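Long-range contacts in hypothetical methylmalonyl-CoA decarboxylase alpha subunit (Sulfolobus tokodaii, PDB 1X0U), which is of unknown function but probably belongs to the carboxyl transferase subunits built on the ClpP/crotonase fold: residues Leu48-Asp52 against Trp85-Gly90; Arg248-Tyr252 against Gly302-Glu306. All blocks are in the same frame, centred on the assembly; numbering follows the deposited sequence.

Contact 1. Residues Leu48-Asp52 against Trp85-Gly90; sequences LLFDD and WGKVDG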
loop_
_atom_site.group_PDB
_atom_site.type_symbol
_atom_site.label_atom_id
_atom_site.label_comp_id
_atom_site.label_asym_id
_atom_site.label_seq_id
_atom_site.Cartn_x
_atom_site.Cartn_y
_atom_site.Cartn_z
ATOM N N LEU A 48 -14.773 15.730 -37.671
ATOM C CA LEU A 48 -16.108 15.964 -37.117
ATOM C C LEU A 48 -16.074 15.779 -35.591
ATOM O O LEU A 48 -16.547 16.635 -34.837
ATOM C CB LEU A 48 -17.125 14.981 -37.720
ATOM C CG LEU A 48 -18.071 15.349 -38.873
ATOM C CD1 LEU A 48 -17.895 16.797 -39.308
ATOM C CD2 LEU A 48 -17.822 14.406 -40.038
ATOM N N LEU A 49 -15.489 14.667 -35.146
ATOM C CA LEU A 49 -15.407 14.335 -33.730
ATOM C C LEU A 49 -14.604 15.265 -32.829
ATOM O O LEU A 49 -15.049 15.619 -31.739
ATOM C CB LEU A 49 -14.860 12.913 -33.563
ATOM C CG LEU A 49 -14.543 12.467 -32.128
ATOM C CD1 LEU A 49 -15.786 12.611 -31.266
ATOM C CD2 LEU A 49 -14.053 11.013 -32.131
ATOM N N PHE A 50 -13.417 15.654 -33.263
ATOM C CA PHE A 50 -12.585 16.491 -32.417
ATOM C C PHE A 50 -12.833 17.956 -32.613
ATOM O O PHE A 50 -13.153 18.373 -33.719
ATOM C CB PHE A 50 -11.122 16.145 -32.643
ATOM C CG PHE A 50 -10.765 14.781 -32.144
ATOM C CD1 PHE A 50 -10.857 13.677 -32.975
ATOM C CD2 PHE A 50 -10.401 14.593 -30.813
ATOM C CE1 PHE A 50 -10.584 12.406 -32.487
ATOM C CE2 PHE A 50 -10.129 13.329 -30.323
ATOM C CZ PHE A 50 -10.221 12.237 -31.158
ATOM N N ASP A 51 -12.714 18.726 -31.532
ATOM C CA ASP A 51 -12.948 20.161 -31.592
ATOM C C ASP A 51 -12.302 20.620 -32.875
ATOM O O ASP A 51 -11.147 21.051 -32.920
ATOM C CB ASP A 51 -12.373 20.835 -30.350
ATOM C CG ASP A 51 -13.049 20.348 -29.088
ATOM O OD1 ASP A 51 -14.137 19.758 -29.219
ATOM O OD2 ASP A 51 -12.520 20.547 -27.979
ATOM N N ASP A 52 -13.109 20.453 -33.920
ATOM C CA ASP A 52 -12.788 20.720 -35.304
ATOM C C ASP A 52 -11.617 21.620 -35.487
ATOM O O ASP A 52 -11.487 22.659 -34.834
ATOM C CB ASP A 52 -14.026 21.254 -36.051
ATOM C CG ASP A 52 -15.156 20.217 -36.130
ATOM O OD1 ASP A 52 -15.983 20.302 -37.074
ATOM O OD2 ASP A 52 -15.223 19.323 -35.251
ATOM N N TRP A 85 -4.534 11.818 -30.852
ATOM C CA TRP A 85 -5.451 12.330 -29.844
ATOM C C TRP A 85 -5.813 13.770 -30.176
ATOM O O TRP A 85 -5.145 14.416 -30.979
ATOM C CB TRP A 85 -4.783 12.295 -28.469
ATOM C CG TRP A 85 -3.827 13.445 -28.245
ATOM C CD1 TRP A 85 -4.128 14.667 -27.723
ATOM C CD2 TRP A 85 -2.424 13.491 -28.587
ATOM N NE1 TRP A 85 -3.006 15.476 -27.720
ATOM C CE2 TRP A 85 -1.950 14.779 -28.243
ATOM C CE3 TRP A 85 -1.532 12.572 -29.150
ATOM C CZ2 TRP A 85 -0.619 15.171 -28.444
ATOM C CZ3 TRP A 85 -0.207 12.961 -29.353
ATOM C CH2 TRP A 85 0.235 14.252 -28.999
ATOM N N GLY A 86 -6.864 14.258 -29.526
ATOM C CA GLY A 86 -7.311 15.623 -29.697
ATOM C C GLY A 86 -8.232 15.999 -28.539
ATOM O O GLY A 86 -8.245 15.352 -27.491
ATOM N N LYS A 87 -9.009 17.054 -28.733
ATOM C CA LYS A 87 -9.938 17.514 -27.717
ATOM C C LYS A 87 -11.356 17.281 -28.221
ATOM O O LYS A 87 -11.649 17.512 -29.396
ATOM C CB LYS A 87 -9.743 19.016 -27.458
ATOM C CG LYS A 87 -9.151 19.400 -26.101
ATOM C CD LYS A 87 -7.733 18.910 -25.935
ATOM C CE LYS A 87 -7.096 19.447 -24.654
ATOM N NZ LYS A 87 -6.734 20.895 -24.736
ATOM N N VAL A 88 -12.218 16.782 -27.341
ATOM C CA VAL A 88 -13.624 16.579 -27.661
ATOM C C VAL A 88 -14.284 17.378 -26.541
ATOM O O VAL A 88 -14.266 16.959 -25.395
ATOM C CB VAL A 88 -14.075 15.097 -27.563
ATOM C CG1 VAL A 88 -15.543 14.991 -27.934
ATOM C CG2 VAL A 88 -13.251 14.219 -28.485
ATOM N N ASP A 89 -14.831 18.540 -26.876
ATOM C CA ASP A 89 -15.450 19.420 -25.889
ATOM C C ASP A 89 -14.429 19.882 -24.851
ATOM O O ASP A 89 -14.731 19.979 -23.667
ATOM C CB ASP A 89 -16.633 18.720 -25.207
ATOM C CG ASP A 89 -17.823 18.563 -26.139
ATOM O OD1 ASP A 89 -18.269 19.585 -26.695
ATOM O OD2 ASP A 89 -18.306 17.427 -26.324
ATOM N N GLY A 90 -13.217 20.171 -25.314
ATOM C CA GLY A 90 -12.163 20.636 -24.424
ATOM C C GLY A 90 -11.508 19.567 -23.571
ATOM O O GLY A 90 -10.623 19.861 -22.774
HETATM O O HOH W 1 -9.091 18.994 -31.154
#
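The side chain of D51 holds the turn at D89-G90 with both of its oxygens. OD1 of D51 accepts the amide N of D89 at 2.7 Å, and OD2 of D51 accepts N of G90 at 2.8 Å, so the two amides at the tip of the turn share one carboxylate. The D51 backbone adds a third bond, its N donating to O of K87 at 2.7 Å and nearly in line (165°). The amide N of K87 donates to water 1 at 3.1 Å, and the water donates a weak, long bond of 3.4 Å to O of D51. The ammonium of K87 leads away from the contact to a salt bridge with E503 of a second subunit. D89 and G90, both at positive phi, form the type I' turn of a tight beta hairpin joining strands 81-88 and 91-98, the antiparallel pair that enters the first ClpP/crotonase-like sheet of the chain. W85 pairs with N56 of the edge strand 56-57; farther along, at K87, D51 and the water take over the outward-facing peptide groups. Beneath the polar bonds lies an apolar layer. F50, where the chain leaves helix 42-49, brings CD2 to 3.7 Å from CG2 of V88, and CD1 of L49 is 4.1 Å from that same V88 CG2. The F50 ring also lies against the backbone of G86, CD2 of F50 being 3.4 Å from C of G86; a beta carbon on G86 would come 2.7 Å from F50 CD2, too close to fit.

Contact 2. Residues Arg248-Tyr252 against Gly302-Glu306; sequences RLLSY and GEFLE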
loop_
_atom_site.group_PDB
_atom_site.type_symbol
_atom_site.label_atom_id
_atom_site.label_comp_id
_atom_site.label_asym_id
_atom_site.label_seq_id
_atom_site.Cartn_x
_atom_site.Cartn_y
_atom_site.Cartn_z
ATOM N N ARG A 248 -21.941 12.968 -26.987
ATOM C CA ARG A 248 -22.933 13.027 -25.922
ATOM C C ARG A 248 -22.639 11.962 -24.867
ATOM O O ARG A 248 -22.764 12.213 -23.663
ATOM C CB ARG A 248 -24.337 12.832 -26.494
ATOM C CG ARG A 248 -25.429 13.152 -25.489
ATOM C CD ARG A 248 -26.814 12.785 -25.989
ATOM N NE ARG A 248 -27.793 12.912 -24.911
ATOM C CZ ARG A 248 -29.017 12.398 -24.948
ATOM N NH1 ARG A 248 -29.420 11.719 -26.015
ATOM N NH2 ARG A 248 -29.833 12.557 -23.916
ATOM N N LEU A 249 -22.242 10.777 -25.321
ATOM C CA LEU A 249 -21.917 9.693 -24.410
ATOM C C LEU A 249 -20.738 10.120 -23.543
ATOM O O LEU A 249 -20.784 10.015 -22.323
ATOM C CB LEU A 249 -21.557 8.430 -25.197
ATOM C CG LEU A 249 -21.200 7.203 -24.360
ATOM C CD1 LEU A 249 -22.355 6.911 -23.387
ATOM C CD2 LEU A 249 -20.935 6.003 -25.280
ATOM N N LEU A 250 -19.678 10.613 -24.176
ATOM C CA LEU A 250 -18.495 11.055 -23.437
ATOM C C LEU A 250 -18.833 12.114 -22.392
ATOM O O LEU A 250 -18.240 12.128 -21.304
ATOM C CB LEU A 250 -17.441 11.616 -24.393
ATOM C CG LEU A 250 -16.636 10.624 -25.233
ATOM C CD1 LEU A 250 -15.876 11.393 -26.307
ATOM C CD2 LEU A 250 -15.675 9.831 -24.343
ATOM N N SER A 251 -19.775 12.998 -22.718
ATOM C CA SER A 251 -20.166 14.058 -21.789
ATOM C C SER A 251 -20.670 13.497 -20.465
ATOM O O SER A 251 -20.625 14.183 -19.455
ATOM C CB SER A 251 -21.247 14.963 -22.406
ATOM O OG SER A 251 -22.499 14.297 -22.520
ATOM N N TYR A 252 -21.139 12.253 -20.461
ATOM C CA TYR A 252 -21.644 11.649 -19.228
ATOM C C TYR A 252 -20.571 10.877 -18.452
ATOM O O TYR A 252 -20.768 10.522 -17.281
ATOM C CB TYR A 252 -22.796 10.680 -19.534
ATOM C CG TYR A 252 -24.117 11.333 -19.893
ATOM C CD1 TYR A 252 -24.874 12.007 -18.931
ATOM C CD2 TYR A 252 -24.615 11.261 -21.190
ATOM C CE1 TYR A 252 -26.092 12.590 -19.255
ATOM C CE2 TYR A 252 -25.832 11.843 -21.525
ATOM C CZ TYR A 252 -26.562 12.504 -20.559
ATOM O OH TYR A 252 -27.747 13.089 -20.909
ATOM N N GLY A 302 -35.678 16.347 -18.327
ATOM C CA GLY A 302 -36.181 15.125 -18.936
ATOM C C GLY A 302 -35.253 14.402 -19.908
ATOM O O GLY A 302 -35.695 13.500 -20.606
ATOM N N GLU A 303 -33.976 14.773 -19.956
ATOM C CA GLU A 303 -33.040 14.117 -20.869
ATOM C C GLU A 303 -32.538 12.755 -20.389
ATOM O O GLU A 303 -32.180 12.579 -19.225
ATOM C CB GLU A 303 -31.852 15.031 -21.179
ATOM C CG GLU A 303 -32.022 15.842 -22.474
ATOM C CD GLU A 303 -32.675 15.035 -23.605
ATOM O OE1 GLU A 303 -33.922 14.922 -23.625
ATOM O OE2 GLU A 303 -31.949 14.503 -24.474
ATOM N N PHE A 304 -32.513 11.794 -21.305
ATOM C CA PHE A 304 -32.096 10.439 -20.983
ATOM C C PHE A 304 -31.411 9.793 -22.189
ATOM O O PHE A 304 -32.026 9.644 -23.252
ATOM C CB PHE A 304 -33.335 9.629 -20.571
ATOM C CG PHE A 304 -33.055 8.192 -20.212
ATOM C CD1 PHE A 304 -32.155 7.870 -19.199
ATOM C CD2 PHE A 304 -33.752 7.164 -20.840
ATOM C CE1 PHE A 304 -31.960 6.549 -18.815
ATOM C CE2 PHE A 304 -33.568 5.842 -20.467
ATOM C CZ PHE A 304 -32.670 5.528 -19.450
ATOM N N LEU A 305 -30.140 9.427 -22.023
ATOM C CA LEU A 305 -29.384 8.780 -23.094
ATOM C C LEU A 305 -29.555 7.296 -22.810
ATOM O O LEU A 305 -28.908 6.733 -21.911
ATOM C CB LEU A 305 -27.900 9.183 -23.044
ATOM C CG LEU A 305 -27.039 8.802 -24.264
ATOM C CD1 LEU A 305 -25.593 9.199 -24.053
ATOM C CD2 LEU A 305 -27.118 7.322 -24.487
ATOM N N GLU A 306 -30.436 6.659 -23.574
ATOM C CA GLU A 306 -30.728 5.254 -23.349
ATOM C C GLU A 306 -29.796 4.257 -24.019
ATOM O O GLU A 306 -29.613 4.266 -25.238
ATOM C CB GLU A 306 -32.174 4.950 -23.741
ATOM C CG GLU A 306 -32.636 3.590 -23.258
ATOM C CD GLU A 306 -34.136 3.435 -23.321
ATOM O OE1 GLU A 306 -34.833 4.459 -23.370
ATOM O OE2 GLU A 306 -34.622 2.296 -23.311
HETATM O O HOH W 2 -31.988 10.456 -25.862
#
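Charge, water and apolar packing each join residues 248-252 of helix 239-252 to residues 303-305. The salt bridge links R248 and E303, with NH2 of R248 2.9 Å from OE2 of E303. The oxygen sits well out of the guanidinium plane, so the attraction is of charges without a directed N-H bond. The extended R248 side chain lays one guanidinium face over CA of L305. Water 2 adds a polar bridge: it accepts from NH1 of R248 at 2.9 Å and donates to O of F304 at 2.7 Å. Within segment 248-252, OG of S251 donates a very short 2.4 Å bond to O of R248. Apolar contacts centre on L305, whose CD1 lies 3.7 Å from CA of L249, 4.0 Å from CD1 of L249 and 3.7 Å from CD2 of Y252. F234 and F319, from the sheets of the two halves, join this cluster, L249 touching both. L305 also pairs through its backbone with F319, while E306, pointing away, bridges to R292. Such helix-to-edge-strand packing joins the two ClpP/crotonase-like halves of a carboxyl transferase chain, helix 239-252, packed on F234 and I167 of the first sheet, lying against edge strand 305-307 of the second.

Contacts 1 and 2 share helix 239-252 as their go-between. Contact 2 uses residues 248-252 of it, while in contact 1 L49 packs on I243 and T246 and V88 on K247, and V88 CG1 also reaches L250 CD1 at 4.0 Å. The centres are 18 Å apart, contact 1 about 22 Å from the chain centre and contact 2 about 12 Å. In both, apolar side chains are buried (L49, F50 and V88; L249, Y252 and L305) and charged groups more exposed. Their polar chemistry differs: contact 1 uses directed backbone and carboxylate bonds to secure a hairpin in the first half, while contact 2 joins the two halves by charge, water and packing of L249 and Y252 on L305.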